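Urocanate hydratase (Paenibacillus sp. Soil724D2, PDB 7NED) probably hydrates thiourocanate, a sulfur-bearing relative of urocanate, with the help of bound NAD+ in bacterial ergothioneine breakdown. Local coordinates at residues Val297-Leu301 / Val326-Ile332; Val354-Leu360 / Val393-Pro397; Arg341-Ala347 / Gly519-Tyr523; Leu209-Leu213 / Glu240-Ile246. All coordinates share one frame. Residue numbers count along the deposited sequence, not the author numbering.

Contact 1 (Val297-Leu301 / Val326-Ile332)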
loop_
_atom_site.group_PDB
_atom_site.type_symbol
_atom_site.label_atom_id
_atom_site.label_comp_id
_atom_site.label_asym_id
_atom_site.label_seq_id
_atom_site.Cartn_x
_atom_site.Cartn_y
_atom_site.Cartn_z
ATOM N N VAL A 297 3.754 19.862 -25.757
ATOM C CA VAL A 297 2.570 19.045 -26.000
ATOM C C VAL A 297 1.614 19.730 -26.981
ATOM O O VAL A 297 0.917 19.063 -27.753
ATOM C CB VAL A 297 1.865 18.711 -24.674
ATOM C CG1 VAL A 297 0.518 18.059 -24.945
ATOM C CG2 VAL A 297 2.754 17.833 -23.814
ATOM N N GLU A 298 1.541 21.058 -26.965
ATOM C CA GLU A 298 0.784 21.742 -28.009
ATOM C C GLU A 298 1.309 21.368 -29.388
ATOM O O GLU A 298 0.542 21.087 -30.313
ATOM C CB GLU A 298 0.870 23.253 -27.819
ATOM C CG GLU A 298 -0.115 23.788 -26.808
ATOM C CD GLU A 298 -1.542 23.632 -27.292
ATOM O OE1 GLU A 298 -1.933 24.287 -28.291
ATOM O OE2 GLU A 298 -2.309 22.919 -26.607
ATOM N N ALA A 299 2.626 21.372 -29.541
ATOM C CA ALA A 299 3.222 20.931 -30.797
ATOM C C ALA A 299 2.852 19.479 -31.101
ATOM O O ALA A 299 2.492 19.143 -32.237
ATOM C CB ALA A 299 4.736 21.135 -30.739
ATOM N N MET A 300 2.937 18.598 -30.097
ATOM C CA MET A 300 2.506 17.215 -30.284
ATOM C C MET A 300 1.057 17.149 -30.731
ATOM O O MET A 300 0.702 16.350 -31.608
ATOM C CB MET A 300 2.717 16.437 -28.980
ATOM C CG MET A 300 4.194 16.431 -28.588
ATOM S SD MET A 300 4.512 15.529 -27.041
ATOM C CE MET A 300 3.851 13.896 -27.367
ATOM N N LEU A 301 0.210 17.955 -30.154
ATOM C CA LEU A 301 -1.189 17.954 -30.509
ATOM C C LEU A 301 -1.364 18.421 -31.971
ATOM O O LEU A 301 -2.112 17.875 -32.688
ATOM C CB LEU A 301 -1.993 18.802 -29.536
ATOM C CG LEU A 301 -2.366 18.206 -28.184
ATOM C CD1 LEU A 301 -2.815 19.279 -27.242
ATOM C CD2 LEU A 301 -3.384 17.112 -28.300
ATOM N N VAL A 326 -2.887 22.997 -21.123
ATOM C CA VAL A 326 -3.243 22.269 -22.346
ATOM C C VAL A 326 -4.470 21.418 -22.008
ATOM O O VAL A 326 -4.372 20.288 -21.536
ATOM C CB VAL A 326 -2.079 21.448 -22.892
ATOM C CG1 VAL A 326 -2.509 20.772 -24.193
ATOM C CG2 VAL A 326 -0.842 22.326 -23.092
ATOM N N GLN A 327 -5.652 21.954 -22.305
ATOM C CA GLN A 327 -6.875 21.327 -21.822
ATOM C C GLN A 327 -7.161 20.000 -22.503
ATOM O O GLN A 327 -7.716 19.091 -21.872
ATOM C CB GLN A 327 -8.048 22.284 -22.014
ATOM C CG GLN A 327 -8.140 23.336 -20.919
ATOM N N ASN A 328 -6.818 19.869 -23.789
ATOM C CA ASN A 328 -7.060 18.643 -24.538
ATOM C C ASN A 328 -5.838 17.718 -24.530
ATOM O O ASN A 328 -5.732 16.813 -25.367
ATOM C CB ASN A 328 -7.465 18.990 -25.974
ATOM C CG ASN A 328 -6.524 19.962 -26.611
ATOM O OD1 ASN A 328 -5.959 20.835 -25.937
ATOM N ND2 ASN A 328 -6.354 19.845 -27.939
ATOM N N ALA A 329 -4.910 17.922 -23.593
ATOM C CA ALA A 329 -3.714 17.088 -23.561
ATOM C C ALA A 329 -4.054 15.603 -23.581
ATOM O O ALA A 329 -3.318 14.805 -24.168
ATOM C CB ALA A 329 -2.864 17.432 -22.331
ATOM N N PHE A 330 -5.150 15.201 -22.957
ATOM C CA PHE A 330 -5.421 13.769 -22.922
ATOM C C PHE A 330 -6.127 13.265 -24.177
ATOM O O PHE A 330 -6.530 12.098 -24.224
ATOM C CB PHE A 330 -6.186 13.428 -21.649
ATOM C CG PHE A 330 -5.317 13.485 -20.466
ATOM C CD1 PHE A 330 -4.617 12.357 -20.053
ATOM C CD2 PHE A 330 -5.127 14.683 -19.801
ATOM C CE1 PHE A 330 -3.770 12.420 -18.964
ATOM C CE2 PHE A 330 -4.273 14.758 -18.693
ATOM C CZ PHE A 330 -3.597 13.611 -18.276
ATOM N N ASP A 331 -6.214 14.106 -25.215
ATOM C CA ASP A 331 -6.489 13.599 -26.557
ATOM C C ASP A 331 -5.358 12.703 -27.054
ATOM O O ASP A 331 -5.573 11.841 -27.910
ATOM C CB ASP A 331 -6.697 14.768 -27.531
ATOM C CG ASP A 331 -8.033 15.501 -27.331
ATOM O OD1 ASP A 331 -8.880 15.071 -26.518
ATOM O OD2 ASP A 331 -8.200 16.555 -27.974
ATOM N N ILE A 332 -4.151 12.912 -26.549
ATOM C CA ILE A 332 -2.999 12.107 -26.932
ATOM C C ILE A 332 -3.086 10.760 -26.232
ATOM O O ILE A 332 -3.347 10.698 -25.027
ATOM C CB ILE A 332 -1.702 12.844 -26.570
ATOM C CG1 ILE A 332 -1.491 14.014 -27.531
ATOM C CG2 ILE A 332 -0.518 11.926 -26.734
ATOM C CD1 ILE A 332 -0.382 14.930 -27.094
#

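Contact 2 (Val354-Leu360 / Val393-Pro397)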
loop_
_atom_site.group_PDB
_atom_site.type_symbol
_atom_site.label_atom_id
_atom_site.label_comp_id
_atom_site.label_asym_id
_atom_site.label_seq_id
_atom_site.Cartn_x
_atom_site.Cartn_y
_atom_site.Cartn_z
ATOM N N VAL A 354 19.778 -11.278 -14.659
ATOM C CA VAL A 354 21.117 -10.714 -14.542
ATOM C C VAL A 354 22.105 -11.825 -14.237
ATOM O O VAL A 354 21.874 -12.623 -13.324
ATOM C CB VAL A 354 21.166 -9.639 -13.448
ATOM C CG1 VAL A 354 22.611 -9.119 -13.227
ATOM C CG2 VAL A 354 20.230 -8.482 -13.834
ATOM N N ALA A 355 23.223 -11.849 -14.970
ATOM C CA ALA A 355 24.272 -12.841 -14.722
ATOM C C ALA A 355 25.148 -12.321 -13.584
ATOM O O ALA A 355 26.046 -11.513 -13.799
ATOM C CB ALA A 355 25.093 -13.071 -15.987
ATOM N N LEU A 356 24.873 -12.766 -12.358
ATOM C CA LEU A 356 25.609 -12.265 -11.200
ATOM C C LEU A 356 27.094 -12.617 -11.248
ATOM O O LEU A 356 27.909 -11.949 -10.587
ATOM C CB LEU A 356 24.980 -12.827 -9.933
ATOM C CG LEU A 356 23.520 -12.386 -9.784
ATOM C CD1 LEU A 356 22.730 -13.358 -8.889
ATOM C CD2 LEU A 356 23.432 -10.971 -9.235
ATOM N N SER A 357 27.466 -13.653 -12.003
ATOM C CA SER A 357 28.895 -13.947 -12.141
ATOM C C SER A 357 29.644 -12.811 -12.824
ATOM O O SER A 357 30.863 -12.678 -12.644
ATOM C CB SER A 357 29.093 -15.246 -12.913
ATOM O OG SER A 357 28.715 -15.110 -14.285
ATOM N N GLY A 358 28.938 -11.981 -13.581
ATOM C CA GLY A 358 29.555 -10.987 -14.429
ATOM C C GLY A 358 29.938 -11.489 -15.800
ATOM O O GLY A 358 30.474 -10.700 -16.588
ATOM N N GLU A 359 29.670 -12.759 -16.116
ATOM C CA GLU A 359 30.092 -13.368 -17.381
ATOM C C GLU A 359 28.991 -13.237 -18.429
ATOM O O GLU A 359 27.892 -13.780 -18.264
ATOM C CB GLU A 359 30.456 -14.848 -17.199
ATOM C CG GLU A 359 31.709 -15.082 -16.368
ATOM C CD GLU A 359 32.921 -14.427 -17.034
ATOM O OE1 GLU A 359 33.205 -14.782 -18.193
ATOM O OE2 GLU A 359 33.538 -13.526 -16.430
ATOM N N LEU A 360 29.314 -12.558 -19.529
ATOM C CA LEU A 360 28.378 -12.447 -20.645
ATOM C C LEU A 360 28.022 -13.812 -21.221
ATOM O O LEU A 360 26.923 -13.997 -21.769
ATOM C CB LEU A 360 28.992 -11.536 -21.710
ATOM C CG LEU A 360 28.235 -11.385 -23.029
ATOM C CD1 LEU A 360 26.860 -10.711 -22.731
ATOM C CD2 LEU A 360 29.084 -10.533 -23.929
ATOM N N VAL A 393 26.621 -4.603 -23.372
ATOM C CA VAL A 393 26.612 -4.911 -21.967
ATOM C C VAL A 393 26.637 -3.619 -21.176
ATOM O O VAL A 393 27.324 -2.729 -21.520
ATOM C CB VAL A 393 27.794 -5.808 -21.592
ATOM C CG1 VAL A 393 28.091 -5.803 -20.102
ATOM C CG2 VAL A 393 27.539 -7.215 -22.059
ATOM N N GLU A 394 25.811 -3.535 -20.171
ATOM C CA GLU A 394 25.756 -2.394 -19.298
ATOM C C GLU A 394 25.779 -2.902 -17.860
ATOM O O GLU A 394 24.856 -3.483 -17.412
ATOM C CB GLU A 394 24.524 -1.565 -19.581
ATOM N N GLY A 395 26.874 -2.662 -17.170
ATOM C CA GLY A 395 27.061 -3.174 -15.840
ATOM C C GLY A 395 27.144 -4.686 -15.924
ATOM O O GLY A 395 27.735 -5.210 -16.793
ATOM N N LEU A 396 26.512 -5.376 -15.005
ATOM C CA LEU A 396 26.462 -6.820 -15.097
ATOM C C LEU A 396 25.734 -7.229 -16.373
ATOM O O LEU A 396 24.726 -6.616 -16.719
ATOM C CB LEU A 396 25.730 -7.411 -13.885
ATOM C CG LEU A 396 26.465 -7.254 -12.562
ATOM C CD1 LEU A 396 25.616 -7.816 -11.436
ATOM C CD2 LEU A 396 27.806 -8.004 -12.657
ATOM N N PRO A 397 26.226 -8.232 -17.106
ATOM C CA PRO A 397 25.463 -8.731 -18.260
ATOM C C PRO A 397 24.040 -9.062 -17.845
ATOM O O PRO A 397 23.823 -9.692 -16.809
ATOM C CB PRO A 397 26.235 -9.986 -18.684
ATOM C CG PRO A 397 27.668 -9.714 -18.182
ATOM C CD PRO A 397 27.479 -8.992 -16.883
#

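Contact 3 (Arg341-Ala347 / Gly519-Tyr523)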
loop_
_atom_site.group_PDB
_atom_site.type_symbol
_atom_site.label_atom_id
_atom_site.label_comp_id
_atom_site.label_asym_id
_atom_site.label_seq_id
_atom_site.Cartn_x
_atom_site.Cartn_y
_atom_site.Cartn_z
ATOM N N ARG A 341 -1.630 -3.035 -23.849
ATOM C CA ARG A 341 -2.534 -3.695 -22.916
ATOM C C ARG A 341 -2.912 -5.118 -23.336
ATOM O O ARG A 341 -3.109 -5.952 -22.439
ATOM C CB ARG A 341 -3.782 -2.834 -22.702
ATOM C CG ARG A 341 -4.701 -3.387 -21.538
ATOM C CD ARG A 341 -5.712 -2.336 -21.102
ATOM N NE ARG A 341 -5.075 -1.246 -20.367
ATOM C CZ ARG A 341 -5.603 -0.042 -20.194
ATOM N NH1 ARG A 341 -6.810 0.231 -20.693
ATOM N NH2 ARG A 341 -4.959 0.857 -19.443
ATOM N N PRO A 342 -2.992 -5.483 -24.619
ATOM C CA PRO A 342 -3.254 -6.896 -24.927
ATOM C C PRO A 342 -2.178 -7.816 -24.396
ATOM O O PRO A 342 -2.480 -8.968 -24.069
ATOM C CB PRO A 342 -3.314 -6.912 -26.463
ATOM C CG PRO A 342 -3.827 -5.556 -26.789
ATOM C CD PRO A 342 -3.127 -4.642 -25.822
ATOM N N LEU A 343 -0.924 -7.342 -24.276
ATOM C CA LEU A 343 0.104 -8.156 -23.638
ATOM C C LEU A 343 -0.122 -8.231 -22.126
ATOM O O LEU A 343 -0.102 -9.313 -21.521
ATOM C CB LEU A 343 1.467 -7.546 -23.945
ATOM C CG LEU A 343 1.843 -7.509 -25.448
ATOM C CD1 LEU A 343 3.161 -6.815 -25.640
ATOM C CD2 LEU A 343 1.897 -8.940 -25.985
ATOM N N PHE A 344 -0.303 -7.077 -21.489
ATOM C CA PHE A 344 -0.540 -7.066 -20.055
ATOM C C PHE A 344 -1.718 -7.960 -19.679
ATOM O O PHE A 344 -1.707 -8.594 -18.616
ATOM C CB PHE A 344 -0.795 -5.630 -19.574
ATOM C CG PHE A 344 0.364 -4.687 -19.823
ATOM C CD1 PHE A 344 1.671 -5.135 -19.747
ATOM C CD2 PHE A 344 0.138 -3.351 -20.111
ATOM C CE1 PHE A 344 2.738 -4.260 -19.952
ATOM C CE2 PHE A 344 1.203 -2.471 -20.307
ATOM C CZ PHE A 344 2.504 -2.945 -20.247
ATOM N N ALA A 345 -2.725 -8.045 -20.548
ATOM C CA ALA A 345 -3.917 -8.818 -20.243
ATOM C C ALA A 345 -3.623 -10.307 -20.127
ATOM O O ALA A 345 -4.395 -11.031 -19.481
ATOM C CB ALA A 345 -4.988 -8.553 -21.294
ATOM N N ARG A 346 -2.503 -10.770 -20.667
ATOM C CA ARG A 346 -2.051 -12.143 -20.470
ATOM C C ARG A 346 -0.851 -12.206 -19.556
ATOM O O ARG A 346 -0.179 -13.249 -19.487
ATOM C CB ARG A 346 -1.720 -12.810 -21.818
ATOM C CG ARG A 346 -2.876 -12.889 -22.796
ATOM C CD ARG A 346 -2.559 -13.798 -24.020
ATOM N NE ARG A 346 -3.700 -13.793 -24.952
ATOM C CZ ARG A 346 -4.635 -14.742 -25.026
ATOM N NH1 ARG A 346 -4.567 -15.826 -24.264
ATOM N NH2 ARG A 346 -5.637 -14.615 -25.889
ATOM N N ALA A 347 -0.550 -11.100 -18.874
ATOM C CA ALA A 347 0.607 -10.989 -17.987
ATOM C C ALA A 347 1.906 -11.230 -18.745
ATOM O O ALA A 347 2.898 -11.669 -18.162
ATOM C CB ALA A 347 0.500 -11.938 -16.781
ATOM N N GLY A 519 -1.583 -11.290 -12.179
ATOM C CA GLY A 519 -1.654 -10.375 -13.307
ATOM C C GLY A 519 -2.767 -10.713 -14.280
ATOM O O GLY A 519 -3.552 -9.839 -14.670
ATOM N N VAL A 520 -2.857 -11.986 -14.687
ATOM C CA VAL A 520 -3.959 -12.382 -15.573
ATOM C C VAL A 520 -5.299 -12.120 -14.902
ATOM O O VAL A 520 -6.229 -11.599 -15.519
ATOM C CB VAL A 520 -3.850 -13.857 -15.982
ATOM C CG1 VAL A 520 -5.055 -14.209 -16.881
ATOM C CG2 VAL A 520 -2.528 -14.083 -16.710
ATOM N N LEU A 521 -5.426 -12.503 -13.636
ATOM C CA LEU A 521 -6.733 -12.344 -13.002
ATOM C C LEU A 521 -7.102 -10.884 -12.840
ATOM O O LEU A 521 -8.293 -10.550 -12.865
ATOM C CB LEU A 521 -6.795 -13.044 -11.644
ATOM C CG LEU A 521 -6.705 -14.563 -11.629
ATOM C CD1 LEU A 521 -7.179 -15.121 -10.307
ATOM C CD2 LEU A 521 -7.595 -15.114 -12.762
ATOM N N ARG A 522 -6.115 -9.990 -12.669
ATOM C CA ARG A 522 -6.457 -8.573 -12.541
ATOM C C ARG A 522 -7.140 -8.059 -13.806
ATOM O O ARG A 522 -8.106 -7.291 -13.729
ATOM C CB ARG A 522 -5.197 -7.748 -12.233
ATOM C CG ARG A 522 -5.473 -6.321 -11.869
ATOM C CD ARG A 522 -5.422 -5.389 -13.102
ATOM N NE ARG A 522 -5.834 -4.066 -12.684
ATOM C CZ ARG A 522 -7.100 -3.687 -12.584
ATOM N NH1 ARG A 522 -8.081 -4.537 -12.895
ATOM N NH2 ARG A 522 -7.394 -2.456 -12.164
ATOM N N TYR A 523 -6.625 -8.438 -14.982
ATOM C CA TYR A 523 -7.251 -8.040 -16.235
ATOM C C TYR A 523 -8.501 -8.869 -16.508
ATOM O O TYR A 523 -9.473 -8.345 -17.056
ATOM C CB TYR A 523 -6.230 -8.119 -17.404
ATOM C CG TYR A 523 -5.325 -6.926 -17.285
ATOM C CD1 TYR A 523 -5.668 -5.729 -17.887
ATOM C CD2 TYR A 523 -4.226 -6.943 -16.413
ATOM C CE1 TYR A 523 -4.909 -4.579 -17.693
ATOM C CE2 TYR A 523 -3.460 -5.791 -16.208
ATOM C CZ TYR A 523 -3.816 -4.617 -16.843
ATOM O OH TYR A 523 -3.073 -3.464 -16.681
HETATM O O HOH W 1 -2.633 -1.882 -18.950
#

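Contact 4 (Leu209-Leu213 / Glu240-Ile246)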
loop_
_atom_site.group_PDB
_atom_site.type_symbol
_atom_site.label_atom_id
_atom_site.label_comp_id
_atom_site.label_asym_id
_atom_site.label_seq_id
_atom_site.Cartn_x
_atom_site.Cartn_y
_atom_site.Cartn_z
ATOM N N LEU A 209 19.604 21.101 -36.557
ATOM C CA LEU A 209 18.342 20.482 -36.937
ATOM C C LEU A 209 18.269 20.227 -38.441
ATOM O O LEU A 209 17.732 19.207 -38.877
ATOM C CB LEU A 209 17.169 21.352 -36.490
ATOM C CG LEU A 209 15.800 20.949 -37.013
ATOM C CD1 LEU A 209 15.407 19.550 -36.522
ATOM C CD2 LEU A 209 14.717 21.974 -36.645
ATOM N N ASP A 210 18.756 21.165 -39.257
ATOM C CA ASP A 210 18.767 20.934 -40.697
ATOM C C ASP A 210 19.538 19.671 -41.042
ATOM O O ASP A 210 19.092 18.867 -41.868
ATOM C CB ASP A 210 19.357 22.140 -41.432
ATOM C CG ASP A 210 18.440 23.351 -41.397
ATOM O OD1 ASP A 210 17.266 23.218 -40.981
ATOM O OD2 ASP A 210 18.893 24.432 -41.827
ATOM N N GLU A 211 20.721 19.500 -40.451
ATOM C CA GLU A 211 21.507 18.300 -40.718
ATOM C C GLU A 211 20.765 17.051 -40.256
ATOM O O GLU A 211 20.754 16.023 -40.956
ATOM C CB GLU A 211 22.864 18.398 -40.043
ATOM C CG GLU A 211 23.716 17.182 -40.263
ATOM C CD GLU A 211 25.149 17.382 -39.869
ATOM O OE1 GLU A 211 25.420 17.552 -38.662
ATOM O OE2 GLU A 211 26.020 17.251 -40.747
ATOM N N ALA A 212 20.130 17.124 -39.087
ATOM C CA ALA A 212 19.378 15.976 -38.597
ATOM C C ALA A 212 18.275 15.599 -39.560
ATOM O O ALA A 212 18.080 14.412 -39.850
ATOM C CB ALA A 212 18.792 16.266 -37.206
ATOM N N LEU A 213 17.513 16.592 -40.040
ATOM C CA LEU A 213 16.402 16.295 -40.943
ATOM C C LEU A 213 16.903 15.785 -42.288
ATOM O O LEU A 213 16.259 14.931 -42.908
ATOM C CB LEU A 213 15.524 17.527 -41.155
ATOM C CG LEU A 213 14.757 18.052 -39.939
ATOM C CD1 LEU A 213 14.245 19.462 -40.193
ATOM C CD2 LEU A 213 13.597 17.117 -39.585
ATOM N N GLU A 240 9.219 24.067 -33.774
ATOM C CA GLU A 240 9.883 24.415 -35.028
ATOM C C GLU A 240 9.504 23.444 -36.147
ATOM O O GLU A 240 9.304 23.856 -37.294
ATOM C CB GLU A 240 11.392 24.464 -34.810
ATOM C CG GLU A 240 12.206 24.623 -36.073
ATOM C CD GLU A 240 12.084 26.008 -36.680
ATOM O OE1 GLU A 240 12.734 26.242 -37.720
ATOM O OE2 GLU A 240 11.351 26.859 -36.122
ATOM N N LEU A 241 9.386 22.153 -35.847
ATOM C CA LEU A 241 8.934 21.231 -36.885
ATOM C C LEU A 241 7.509 21.553 -37.302
ATOM O O LEU A 241 7.148 21.438 -38.479
ATOM C CB LEU A 241 9.038 19.794 -36.396
ATOM C CG LEU A 241 10.447 19.354 -36.031
ATOM C CD1 LEU A 241 10.377 17.960 -35.433
ATOM C CD2 LEU A 241 11.316 19.354 -37.300
ATOM N N VAL A 242 6.686 21.972 -36.353
ATOM C CA VAL A 242 5.338 22.405 -36.682
ATOM C C VAL A 242 5.391 23.632 -37.578
ATOM O O VAL A 242 4.623 23.764 -38.540
ATOM C CB VAL A 242 4.557 22.684 -35.388
ATOM C CG1 VAL A 242 3.246 23.363 -35.709
ATOM C CG2 VAL A 242 4.354 21.376 -34.609
ATOM N N ARG A 243 6.283 24.560 -37.261
ATOM C CA ARG A 243 6.442 25.740 -38.097
ATOM C C ARG A 243 6.835 25.346 -39.524
ATOM O O ARG A 243 6.276 25.854 -40.504
ATOM C CB ARG A 243 7.487 26.662 -37.468
ATOM C CG ARG A 243 7.431 28.114 -37.929
ATOM C CD ARG A 243 8.587 28.937 -37.360
ATOM N NE ARG A 243 9.880 28.465 -37.867
ATOM C CZ ARG A 243 10.289 28.622 -39.122
ATOM N NH1 ARG A 243 9.499 29.233 -39.997
ATOM N NH2 ARG A 243 11.471 28.158 -39.508
ATOM N N ARG A 244 7.809 24.447 -39.656
ATOM C CA ARG A 244 8.282 24.014 -40.959
ATOM C C ARG A 244 7.317 23.089 -41.675
ATOM O O ARG A 244 7.647 22.670 -42.792
ATOM C CB ARG A 244 9.628 23.315 -40.825
ATOM C CG ARG A 244 10.693 24.182 -40.236
ATOM C CD ARG A 244 12.009 23.481 -40.329
ATOM N NE ARG A 244 13.053 24.199 -39.620
ATOM C CZ ARG A 244 14.343 24.003 -39.840
ATOM N NH1 ARG A 244 14.714 23.117 -40.761
ATOM N NH2 ARG A 244 15.262 24.697 -39.171
ATOM N N GLY A 245 6.152 22.786 -41.091
ATOM C CA GLY A 245 5.206 21.850 -41.688
ATOM C C GLY A 245 5.729 20.438 -41.841
ATOM O O GLY A 245 5.257 19.693 -42.703
ATOM N N ILE A 246 6.709 20.057 -41.032
ATOM C CA ILE A 246 7.287 18.725 -41.047
ATOM C C ILE A 246 6.541 17.889 -40.009
ATOM O O ILE A 246 6.615 18.173 -38.810
ATOM C CB ILE A 246 8.784 18.784 -40.748
ATOM C CG1 ILE A 246 9.518 19.421 -41.933
ATOM C CG2 ILE A 246 9.324 17.416 -40.459
ATOM C CD1 ILE A 246 11.012 19.372 -41.822
#

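Contact 1 (Val297-Leu301 / Val326-Ile332)
Helix 282-305 meets the loop that leads into strand 333-334 here, and the contact is made mostly by side chains. No hydrogen bond crosses it. L301, with chi1 m and chi2 t, reaches both ends of the loop segment. L301 CD1 lies 3.4 Å from V326 CG1, and L301 CD2 lies 3.7 Å from I332 CG1. I332 is also m,t, and this extended form brings I332 CD1 to 3.9 Å from both V297 CG1 and M300 CB. V297 is in its t rotamer, with V297 CG1 4.1 Å from V326 CG1 and 4.3 Å from A329 CB. At the margin E298 bends toward the loop, chi1 and chi2 both m, so E298 OE2 sits 3.2 Å from V326 CG1. V326-A329 forms a type I turn, and a short 3-10 segment follows. M300 and I332 both touch V310 of strand 309-312. This is helix-to-loop packing at the 333-334 edge of the parallel sheet in the Rossmann-like domain.

Contact 2 (Val354-Leu360 / Val393-Pro397)
P397 is the main bump of this contact, and the hollow that takes it is the bend between A355 and L360. P397 CG lies 3.4 Å from G358 O and 3.6 Å from L360 N. Beside it, L396 packs against the type I turn A355-G358, which is closed by G358 N to A355 O at 2.9 Å. L396 CB rests 3.6 Å from V354 CG1, and L396 CD2 comes within 3.9 Å of G358 CA. At the backbone angles of G358 a CB would jam against the preceding carbonyl oxygen, so glycine suits the place. Farther out, L360 CD1 meets V393 CG2 at 3.6 Å and P397 CB at 4.2 Å. An ST turn overlaps the first turn: S357 OG accepts from E359 N at 3.1 Å and also bonds to D362 OD2. Helix 360-373 adds I363, which touches both A355 and P397. One hydrogen bond joins the two segments, from A355 N to P397 O at 2.9 Å. It lies where strand 351-355 ends and antiparallel strand 398-400 is about to begin. The chemistry is therefore mostly apolar fit, with one backbone bond where the two strands come together.

Contact 3 (Arg341-Ala347 / Gly519-Tyr523)
This is a buried packing contact between the C-terminal end of helix 335-344 and the long helix 502-525. It joins the end of the helix that follows the last Rossmann-like strand to the C-terminal part of the chain. The backbones come close, with A347 CA 5.2 Å from G519 CA and A345 CA 5.3 Å from Y523 CA. Small residues permit this. An ideal CB on G519 would stand only 3.3 Å from A347 CB. A347 has positive phi and is the C-prime residue of a Schellman motif that ends the helix. A347 CB packs 3.7 Å from V520 CG2. Y523 fills the other end of the contact. A345 N and F344 CB lie over one face of its ring, and A345 CA is 3.7 Å from Y523 CB. No direct hydrogen bond crosses, but one water accepts from R341 NE at 2.9 Å and lies 2.8 Å from Y523 OH. The R341 guanidinium also bonds to the backbone oxygens of E448 and M446, while R346 forms salt bridges with E534 and D533. Helix 529-538 touches both segments, through R346, V520, L521 and Y523. Strand 428-441 packs against F344, A347 and Y523.

Contact 4 (Leu209-Leu213 / Glu240-Ile246)
Charge and apolar packing share this surface contact between the start of helix 209-222 and the end of helix 234-243. The charged part centres on R244. R244 NH1 donates to D210 OD1 at 2.6 Å, in a salt bridge that joins the two segments, and R244 NH2 adds a weak bond to the same oxygen at 3.1 Å. R244 NE also binds E240 OE1 at 2.8 Å. E240 in turn holds R243, with R243 NE 2.8 Å from E240 OE2. D210, E240, R243 and R244 thus form one salt-bridge network. The apolar part is made by L209, L213, L241 and I246. L241 CD2 lies 3.9 Å from L213 CD2 and 4.2 Å from L209 CD1. L213 CD1 meets I246 CD1 at 3.6 Å. The two parts adjoin at the guanidinium of R244: L209 CD2 lies over one face, 3.8 Å from R244 NH2. A Schellman motif ends helix 234-243. G245 takes the positive phi, and I246 N bonds back to L241 O at 2.9 Å. I246 points toward the other helix. Beneath, L209 and A212 rest on strand 226-231. V242 of helix 234-243 packs on helix 282-305.

In the fold
Contact 3 is the buried one, contacts 1 and 2 are partly buried, and contact 4 lies on the surface. Contact 4 is held by salt bridges as well as apolar side chains, while contact 3 combines close backbones, side-chain packing and a bridging water. Contact 1 has no hydrogen bond across it, and contact 2 has one, between backbones. Contacts 1 and 4 both lie in the Rossmann-like domain and touch each other, A299 O lying 3.8 Å from V242 CG2. Contacts 2 and 3 lie mainly in the C-terminal domain, and helix 335-344 of contact 3 leads on to strand 351-355 of contact 2. Contacts 1 and 2 are far apart, about 41 Å between centres.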